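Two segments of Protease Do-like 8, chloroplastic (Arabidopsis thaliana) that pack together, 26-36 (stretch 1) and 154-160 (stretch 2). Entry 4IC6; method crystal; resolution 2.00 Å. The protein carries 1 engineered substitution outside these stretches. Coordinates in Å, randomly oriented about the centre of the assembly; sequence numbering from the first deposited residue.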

# COMPACT_ATOMS: atom_id res chain seq x y z
N PRO A 26 16.58 38.41 -14.96
CA PRO A 26 15.45 38.71 -15.86
C PRO A 26 14.33 37.68 -15.86
O PRO A 26 13.16 38.07 -15.79
CB PRO A 26 16.12 38.78 -17.25
CG PRO A 26 17.51 39.29 -16.93
CD PRO A 26 17.88 38.56 -15.64
N THR A 27 14.65 36.39 -15.94
CA THR A 27 13.60 35.39 -15.99
C THR A 27 12.86 35.28 -14.66
O THR A 27 11.62 35.35 -14.63
CB THR A 27 14.11 34.01 -16.47
OG1 THR A 27 14.61 34.14 -17.80
CG2 THR A 27 12.97 33.00 -16.49
N GLU A 28 13.58 35.14 -13.55
CA GLU A 28 12.87 35.10 -12.27
C GLU A 28 12.14 36.43 -12.05
O GLU A 28 11.03 36.43 -11.53
CB GLU A 28 13.81 34.78 -11.09
CG GLU A 28 15.00 35.71 -10.97
CD GLU A 28 15.73 35.56 -9.64
OE1 GLU A 28 15.28 34.77 -8.77
OE2 GLU A 28 16.76 36.25 -9.45
N GLY A 29 12.74 37.54 -12.47
CA GLY A 29 12.08 38.83 -12.39
C GLY A 29 10.72 38.89 -13.07
O GLY A 29 9.75 39.38 -12.48
N ARG A 30 10.64 38.40 -14.31
CA ARG A 30 9.37 38.37 -15.05
C ARG A 30 8.34 37.52 -14.33
O ARG A 30 7.17 37.89 -14.22
CB ARG A 30 9.54 37.77 -16.45
CG ARG A 30 10.43 38.52 -17.40
CD ARG A 30 10.22 38.04 -18.86
NE ARG A 30 10.65 36.66 -19.11
CZ ARG A 30 9.84 35.61 -19.16
NH1 ARG A 30 10.34 34.40 -19.40
NH2 ARG A 30 8.54 35.75 -18.96
N ILE A 31 8.77 36.34 -13.89
CA ILE A 31 7.89 35.40 -13.22
C ILE A 31 7.28 36.05 -11.99
O ILE A 31 6.07 35.97 -11.76
CB ILE A 31 8.63 34.14 -12.79
CG1 ILE A 31 9.17 33.39 -14.01
CG2 ILE A 31 7.70 33.21 -12.02
CD1 ILE A 31 9.83 32.06 -13.65
N VAL A 32 8.13 36.68 -11.18
CA VAL A 32 7.66 37.39 -9.99
C VAL A 32 6.60 38.45 -10.29
O VAL A 32 5.58 38.53 -9.59
CB VAL A 32 8.84 37.98 -9.18
CG1 VAL A 32 8.35 39.07 -8.22
CG2 VAL A 32 9.57 36.87 -8.41
N GLN A 33 6.81 39.24 -11.34
CA GLN A 33 5.86 40.30 -11.67
C GLN A 33 4.56 39.73 -12.27
O GLN A 33 3.47 40.16 -11.91
CB GLN A 33 6.49 41.33 -12.61
N LEU A 34 4.67 38.75 -13.16
CA LEU A 34 3.49 38.08 -13.70
C LEU A 34 2.62 37.47 -12.61
O LEU A 34 1.39 37.59 -12.62
CB LEU A 34 3.89 36.96 -14.64
CG LEU A 34 4.02 37.33 -16.12
CD1 LEU A 34 4.21 36.05 -16.93
CD2 LEU A 34 2.80 38.11 -16.60
N PHE A 35 3.27 36.79 -11.67
CA PHE A 35 2.55 36.20 -10.54
C PHE A 35 1.80 37.26 -9.74
O PHE A 35 0.60 37.14 -9.53
CB PHE A 35 3.50 35.45 -9.61
CG PHE A 35 2.86 34.99 -8.33
CD1 PHE A 35 2.08 33.85 -8.30
CD2 PHE A 35 3.05 35.70 -7.16
CE1 PHE A 35 1.48 33.42 -7.09
CE2 PHE A 35 2.46 35.29 -5.96
CZ PHE A 35 1.68 34.15 -5.93
N GLU A 36 2.51 38.28 -9.29
CA GLU A 36 1.90 39.30 -8.45
C GLU A 36 0.74 39.94 -9.18
O GLU A 36 -0.35 40.13 -8.62
CB GLU A 36 2.93 40.35 -8.05
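Stretch 2 (154-160) QQCLAIG

A strand laid on a helix must solve a problem of period: side chains of an extended chain alternate from one side to the other at every residue, whereas those of a helix return to the same side every three to four. The segments 26-36 and 154-160 of Protease Do-like 8 offer a compact worked example. Residues 26-36 are helical throughout, held by successive i to i+4 backbone hydrogen bonds, such as Leu-34 N to Arg-30 O at 2.8 Å. Gln-154 leads in as loop, and residues 155-160 run as an extended strand in the same general sense as the helix, with 37° between the two N-to-C directions (signed crossing angle -37°). The axes come no closer than 10.3 Å, a gap wide enough for side chains to fill.

Alternation decides what the strand presents. Gln-155, Leu-157 and Ile-159 direct their CA-to-CB bonds toward the helix, while Cys-156 and Ala-158 make no contact with it. The helix answers with Thr-27, Arg-30, Ile-31, Leu-34 and Phe-35, a stripe spaced by threes and fours. Two strand residues thus keep step with roughly one helical turn: Ile-31 lies across from Leu-157, their CA atoms 8.1 Å apart, and Phe-35 from Ile-159, their CA atoms 7.5 Å apart.

The fit is one of strand side chains set against the spaces between helix side chains, most clearly at Leu-157. Leu-157 extends its CD1 into the space between Ile-31 and Leu-34, 4.3 Å from Ile-31 CG2 and 4.0 Å from Leu-34 CB, so that a single methyl touches two helix side chains three residues apart. Its chi1 of -13° lies between the usual wells. Farther along, Ile-159, in the m, t conformation, brings its CD1 to 4.0 Å from Phe-35 CD1, approaching the ring obliquely. The CA-to-CB bond of Phe-35 points sideways relative to the strand, yet its ring, with chi1 t, ends nearer the strand. Ile-31 behaves similarly: its CA-to-CB bond points sideways, but the end of the side chain reaches inward.

At the start of the strand the filler is polar. Gln-155, extended with chi1 and chi2 both t, has the largest area covered by the other segment. Its amide nitrogen lies among methyl groups, with Gln-155 NE2 3.6 Å from Ile-31 CD1 and 3.9 Å from Thr-27 CG2, whereas its oxygen meets the edge of the Arg-30 guanidinium. There Arg-30 NH1 donates a hydrogen bond to Gln-155 OE1 at 3.3 Å, and Arg-30 NH2 adds a weak one to Gln-155 OE1 at 3.4 Å. The contact therefore passes from a polar end to an apolar one.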

# COMPACT_ATOMS: atom_id res chain seq x y z
N GLN A 154 7.30 25.78 -24.25
CA GLN A 154 6.99 27.12 -23.75
C GLN A 154 6.90 27.11 -22.23
O GLN A 154 6.45 26.13 -21.64
CB GLN A 154 5.63 27.59 -24.27
CG GLN A 154 5.67 28.24 -25.61
CD GLN A 154 4.31 28.76 -26.00
OE1 GLN A 154 3.73 28.32 -26.99
NE2 GLN A 154 3.80 29.73 -25.23
N GLN A 155 7.28 28.23 -21.62
CA GLN A 155 7.22 28.39 -20.18
C GLN A 155 5.75 28.53 -19.78
O GLN A 155 4.96 29.17 -20.49
CB GLN A 155 7.95 29.68 -19.79
CG GLN A 155 7.90 30.02 -18.29
CD GLN A 155 8.43 31.42 -18.02
OE1 GLN A 155 7.91 32.40 -18.56
NE2 GLN A 155 9.48 31.52 -17.21
N CYS A 156 5.37 27.90 -18.68
CA CYS A 156 4.02 28.11 -18.14
C CYS A 156 4.03 28.26 -16.62
O CYS A 156 4.90 27.71 -15.93
CB CYS A 156 3.06 26.99 -18.56
SG CYS A 156 3.59 25.29 -18.27
N LEU A 157 3.07 29.02 -16.10
CA LEU A 157 2.94 29.21 -14.65
C LEU A 157 1.56 28.78 -14.20
O LEU A 157 0.55 29.20 -14.76
CB LEU A 157 3.19 30.67 -14.22
CG LEU A 157 3.79 31.78 -15.08
CD1 LEU A 157 3.95 33.03 -14.21
CD2 LEU A 157 5.11 31.41 -15.74
N ALA A 158 1.52 27.95 -13.17
CA ALA A 158 0.26 27.49 -12.60
C ALA A 158 0.06 28.21 -11.27
O ALA A 158 0.89 28.09 -10.36
CB ALA A 158 0.31 25.97 -12.39
N ILE A 159 -1.02 28.99 -11.17
CA ILE A 159 -1.29 29.81 -9.99
C ILE A 159 -2.51 29.23 -9.27
O ILE A 159 -3.46 28.79 -9.91
CB ILE A 159 -1.50 31.30 -10.38
CG1 ILE A 159 -0.28 31.82 -11.14
CG2 ILE A 159 -1.79 32.16 -9.15
CD1 ILE A 159 -0.29 33.31 -11.43
N GLY A 160 -2.46 29.22 -7.95
CA GLY A 160 -3.59 28.82 -7.14
C GLY A 160 -3.88 29.80 -6.01
O GLY A 160 -3.03 30.60 -5.63